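Local atomic coordinates of halorhodopsin (Halobacterium salinarum, PDB entry 2JAF), a protein that uses light absorbed by its retinal chromophore to pump chloride ions across the membrane of a halophilic archaeon. Residues V86-A98 / A151-A163. The protein carries 2 engineered substitutions. Numbering follows the deposited sequence.
With BOG (octyl beta-D-glucopyranoside), chain F.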
loop_
_atom_site.group_PDB
_atom_site.type_symbol
_atom_site.label_atom_id
_atom_site.label_comp_id
_atom_site.label_asym_id
_atom_site.label_seq_id
_atom_site.Cartn_x
_atom_site.Cartn_y
_atom_site.Cartn_z
ATOM N N VAL A 86 -9.307 16.852 6.199
ATOM C CA VAL A 86 -8.884 18.247 6.230
ATOM C C VAL A 86 -8.536 18.541 7.679
ATOM O O VAL A 86 -9.222 18.076 8.584
ATOM C CB VAL A 86 -10.009 19.214 5.795
ATOM C CG1 VAL A 86 -9.496 20.652 5.820
ATOM C CG2 VAL A 86 -10.491 18.863 4.401
ATOM N N GLY A 87 -7.463 19.292 7.902
ATOM C CA GLY A 87 -7.073 19.610 9.264
ATOM C C GLY A 87 -6.363 20.945 9.373
ATOM O O GLY A 87 -5.985 21.540 8.368
ATOM N N MET A 88 -6.189 21.421 10.600
ATOM C CA MET A 88 -5.510 22.688 10.828
ATOM C C MET A 88 -4.095 22.376 11.289
ATOM O O MET A 88 -3.895 21.582 12.210
ATOM C CB MET A 88 -6.247 23.511 11.889
ATOM C CG MET A 88 -7.642 23.964 11.479
ATOM S SD MET A 88 -7.684 24.939 9.956
ATOM C CE MET A 88 -6.660 26.324 10.385
ATOM N N ILE A 89 -3.116 22.986 10.631
ATOM C CA ILE A 89 -1.712 22.760 10.960
ATOM C C ILE A 89 -1.047 24.078 11.337
ATOM O O ILE A 89 -1.234 25.085 10.663
ATOM C CB ILE A 89 -0.937 22.165 9.754
ATOM C CG1 ILE A 89 -1.685 20.957 9.166
ATOM C CG2 ILE A 89 0.458 21.752 10.200
ATOM C CD1 ILE A 89 -1.809 19.780 10.100
ATOM N N GLU A 90 -0.273 24.073 12.417
ATOM C CA GLU A 90 0.407 25.284 12.845
ATOM C C GLU A 90 1.734 25.426 12.115
ATOM O O GLU A 90 2.579 24.540 12.186
ATOM C CB GLU A 90 0.657 25.250 14.350
ATOM C CG GLU A 90 1.245 26.540 14.886
ATOM C CD GLU A 90 1.352 26.538 16.396
ATOM O OE1 GLU A 90 0.314 26.348 17.064
ATOM O OE2 GLU A 90 2.474 26.727 16.911
ATOM N N MET A 91 1.922 26.543 11.420
ATOM C CA MET A 91 3.165 26.762 10.684
ATOM C C MET A 91 4.305 27.124 11.628
ATOM O O MET A 91 4.124 27.887 12.579
ATOM C CB MET A 91 2.968 27.855 9.629
ATOM C CG MET A 91 1.961 27.478 8.552
ATOM S SD MET A 91 2.465 26.004 7.607
ATOM C CE MET A 91 1.672 24.683 8.527
ATOM N N PRO A 92 5.503 26.572 11.379
ATOM C CA PRO A 92 6.716 26.792 12.178
ATOM C C PRO A 92 7.406 28.126 11.934
ATOM O O PRO A 92 7.143 28.796 10.939
ATOM C CB PRO A 92 7.604 25.624 11.767
ATOM C CG PRO A 92 7.283 25.495 10.311
ATOM C CD PRO A 92 5.762 25.603 10.297
ATOM N N ALA A 93 8.293 28.499 12.854
ATOM C CA ALA A 93 9.049 29.742 12.746
ATOM C C ALA A 93 9.729 29.817 11.381
ATOM O O ALA A 93 10.242 28.813 10.874
ATOM C CB ALA A 93 10.096 29.812 13.854
ATOM N N GLY A 94 9.738 31.008 10.795
ATOM C CA GLY A 94 10.359 31.178 9.494
ATOM C C GLY A 94 9.346 31.213 8.367
ATOM O O GLY A 94 9.572 31.851 7.343
ATOM N N HIS A 95 8.225 30.518 8.554
ATOM C CA HIS A 95 7.164 30.477 7.554
ATOM C C HIS A 95 6.460 31.829 7.542
ATOM O O HIS A 95 6.392 32.506 8.569
ATOM C CB HIS A 95 6.166 29.362 7.894
ATOM C CG HIS A 95 5.113 29.144 6.850
ATOM N ND1 HIS A 95 4.056 30.010 6.663
ATOM C CD2 HIS A 95 4.950 28.150 5.943
ATOM C CE1 HIS A 95 3.288 29.559 5.687
ATOM N NE2 HIS A 95 3.808 28.431 5.232
ATOM N N ALA A 96 5.947 32.225 6.381
ATOM C CA ALA A 96 5.258 33.505 6.253
ATOM C C ALA A 96 4.112 33.637 7.249
ATOM O O ALA A 96 3.776 34.742 7.674
ATOM C CB ALA A 96 4.734 33.679 4.826
ATOM N N LEU A 97 3.514 32.509 7.621
ATOM C CA LEU A 97 2.399 32.509 8.562
ATOM C C LEU A 97 2.761 31.770 9.849
ATOM O O LEU A 97 1.909 31.142 10.472
ATOM C CB LEU A 97 1.178 31.849 7.914
ATOM C CG LEU A 97 0.776 32.462 6.565
ATOM C CD1 LEU A 97 -0.300 31.624 5.897
ATOM C CD2 LEU A 97 0.304 33.884 6.788
ATOM N N ALA A 98 4.030 31.839 10.235
ATOM C CA ALA A 98 4.493 31.169 11.445
ATOM C C ALA A 98 3.633 31.566 12.637
ATOM O O ALA A 98 3.319 32.737 12.808
ATOM C CB ALA A 98 5.945 31.533 11.712
ATOM N N ALA A 151 5.684 16.469 4.195
ATOM C CA ALA A 151 6.058 17.878 4.123
ATOM C C ALA A 151 4.940 18.747 4.699
ATOM O O ALA A 151 5.197 19.692 5.449
ATOM C CB ALA A 151 6.343 18.270 2.671
ATOM N N ALA A 152 3.696 18.426 4.344
ATOM C CA ALA A 152 2.544 19.184 4.823
ATOM C C ALA A 152 2.269 18.993 6.317
ATOM O O ALA A 152 1.869 19.930 7.006
ATOM C CB ALA A 152 1.302 18.802 4.018
ATOM N N MET A 153 2.486 17.782 6.819
ATOM C CA MET A 153 2.214 17.480 8.228
ATOM C C MET A 153 3.311 17.863 9.220
ATOM O O MET A 153 3.062 17.918 10.426
ATOM C CB MET A 153 1.909 15.989 8.390
ATOM C CG MET A 153 0.673 15.518 7.642
ATOM S SD MET A 153 -0.853 16.313 8.193
ATOM C CE MET A 153 -0.996 17.669 6.971
ATOM N N THR A 154 4.521 18.117 8.725
ATOM C CA THR A 154 5.640 18.467 9.598
ATOM C C THR A 154 5.496 19.874 10.180
ATOM O O THR A 154 5.305 20.838 9.448
ATOM C CB THR A 154 6.962 18.335 8.825
ATOM O OG1 THR A 154 7.165 16.954 8.499
ATOM C CG2 THR A 154 8.144 18.848 9.660
ATOM N N THR A 155 5.596 19.986 11.503
ATOM C CA THR A 155 5.426 21.278 12.160
ATOM C C THR A 155 6.576 21.742 13.043
ATOM O O THR A 155 6.589 22.900 13.476
ATOM C CB THR A 155 4.175 21.270 13.053
ATOM O OG1 THR A 155 4.324 20.258 14.059
ATOM C CG2 THR A 155 2.927 20.985 12.231
ATOM N N SER A 156 7.543 20.869 13.310
ATOM C CA SER A 156 8.636 21.246 14.206
ATOM C C SER A 156 9.591 22.300 13.663
ATOM O O SER A 156 10.026 23.186 14.405
ATOM C CB SER A 156 9.422 20.003 14.653
ATOM O OG SER A 156 10.120 19.404 13.574
ATOM N N ALA A 157 9.918 22.218 12.376
ATOM C CA ALA A 157 10.822 23.180 11.773
ATOM C C ALA A 157 10.593 23.328 10.274
ATOM O O ALA A 157 10.282 22.357 9.587
ATOM C CB ALA A 157 12.281 22.771 12.045
ATOM N N LEU A 158 10.748 24.550 9.777
ATOM C CA LEU A 158 10.572 24.849 8.362
ATOM C C LEU A 158 11.532 24.002 7.523
ATOM O O LEU A 158 11.175 23.511 6.452
ATOM C CB LEU A 158 10.826 26.345 8.113
ATOM C CG LEU A 158 10.442 26.927 6.748
ATOM C CD1 LEU A 158 8.953 26.693 6.484
ATOM C CD2 LEU A 158 10.754 28.423 6.719
ATOM N N LEU A 159 12.748 23.824 8.027
ATOM C CA LEU A 159 13.761 23.030 7.342
ATOM C C LEU A 159 13.266 21.640 6.917
ATOM O O LEU A 159 13.475 21.209 5.781
ATOM C CB LEU A 159 14.981 22.859 8.248
ATOM C CG LEU A 159 15.974 21.772 7.823
ATOM C CD1 LEU A 159 16.602 22.156 6.492
ATOM C CD2 LEU A 159 17.043 21.588 8.896
ATOM N N PHE A 160 12.619 20.935 7.836
ATOM C CA PHE A 160 12.133 19.596 7.535
ATOM C C PHE A 160 10.971 19.576 6.546
ATOM O O PHE A 160 10.844 18.633 5.762
ATOM C CB PHE A 160 11.764 18.873 8.830
ATOM C CG PHE A 160 12.939 18.660 9.745
ATOM C CD1 PHE A 160 14.023 17.896 9.330
ATOM C CD2 PHE A 160 12.968 19.233 11.014
ATOM C CE1 PHE A 160 15.128 17.703 10.166
ATOM C CE2 PHE A 160 14.067 19.048 11.862
ATOM C CZ PHE A 160 15.146 18.286 11.441
ATOM N N ARG A 161 10.130 20.608 6.571
ATOM C CA ARG A 161 9.018 20.677 5.624
ATOM C C ARG A 161 9.603 20.710 4.209
ATOM O O ARG A 161 9.171 19.966 3.328
ATOM C CB ARG A 161 8.174 21.939 5.853
ATOM C CG ARG A 161 7.364 21.943 7.142
ATOM C CD ARG A 161 6.560 23.234 7.291
ATOM N NE ARG A 161 5.522 23.401 6.266
ATOM C CZ ARG A 161 4.322 22.824 6.306
ATOM N NH1 ARG A 161 3.996 22.034 7.320
ATOM N NH2 ARG A 161 3.440 23.041 5.335
ATOM N N TRP A 162 10.598 21.565 3.999
ATOM C CA TRP A 162 11.209 21.675 2.682
ATOM C C TRP A 162 12.122 20.514 2.318
ATOM O O TRP A 162 12.297 20.206 1.133
ATOM C CB TRP A 162 11.946 23.011 2.551
ATOM C CG TRP A 162 10.990 24.156 2.353
ATOM C CD1 TRP A 162 10.603 25.074 3.286
ATOM C CD2 TRP A 162 10.265 24.472 1.154
ATOM N NE1 TRP A 162 9.679 25.939 2.743
ATOM C CE2 TRP A 162 9.453 25.594 1.439
ATOM C CE3 TRP A 162 10.221 23.912 -0.132
ATOM C CZ2 TRP A 162 8.600 26.172 0.483
ATOM C CZ3 TRP A 162 9.371 24.486 -1.087
ATOM C CH2 TRP A 162 8.573 25.608 -0.769
ATOM N N ALA A 163 12.714 19.862 3.315
ATOM C CA ALA A 163 13.563 18.716 3.020
ATOM C C ALA A 163 12.673 17.600 2.456
ATOM O O ALA A 163 13.066 16.884 1.534
ATOM C CB ALA A 163 14.287 18.245 4.287
HETATM C C1 BOG F . 10.582 29.808 2.925
HETATM O O1 BOG F . 11.370 28.626 3.089
HETATM C C2 BOG F . 9.190 29.632 3.618
HETATM O O2 BOG F . 8.507 28.504 3.062
HETATM C C3 BOG F . 8.357 30.940 3.435
HETATM O O3 BOG F . 7.079 30.808 4.053
HETATM C C4 BOG F . 9.139 32.120 4.062
HETATM O O4 BOG F . 8.409 33.343 3.923
HETATM C C5 BOG F . 10.539 32.255 3.373
HETATM O O5 BOG F . 11.274 30.992 3.510
HETATM C C6 BOG F . 11.346 33.408 3.999
HETATM O O6 BOG F . 11.873 33.062 5.284
HETATM C "C1'" BOG F . 12.651 28.731 2.467
HETATM C "C2'" BOG F . 13.198 27.355 2.195
HETATM C "C3'" BOG F . 13.074 27.068 0.723
HETATM C "C4'" BOG F . 13.607 25.700 0.351
HETATM C "C5'" BOG F . 13.457 25.454 -1.144
HETATM C "C6'" BOG F . 13.649 23.982 -1.468
HETATM C "C7'" BOG F . 13.505 23.705 -2.937
HETATM C "C8'" BOG F . 13.703 22.232 -3.209
HETATM O O HOH W 1 4.561 24.591 14.089
HETATM O O HOH W 2 11.397 26.606 11.729
#
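Pro92 lies against the turn that joins helices 131-153 and 158-180, its CB 3.4 Å from Thr155 O and its CG 3.8 Å from Arg161 CD. A proline suits this place because its compact ring brings no side-chain polar group. Leu158, in the first turn of helix 158-180, reaches across to the beta turn from Pro92 to His95: with CG anti to the backbone N (chi1 -169°), CD2 comes within 3.5 Å of Gly94 C. Glycine suits that type II turn, since with phi at 101° a CB would jam against the carbonyl O of Ala93 as well as crowd that methyl. Ile89 uses both branches, CG2 pressing tightly on Thr155 CG2 at 3.3 Å and CD1 meeting Met153 CE. Two waters bridge the backbones, Glu90 O to Thr155 O and Ala93 O to Leu158 N. Arg161 NH1 hydrogen-bonds Thr154 O in the guanidinium plane and Ala152 O from above that carbonyl's plane, tying the two helix ends together, while Met91 SD covers a guanidinium face. Octyl glucoside O2 accepts from Trp162 NE1 (2.8 Å); a phenylalanine here would probably leave that hydroxyl without its indole donor. Strand 87-90, hairpin partner of strand 101-104, and its following loop thus cross two helix ends, with Trp214 of helix 193-216 touching Arg161.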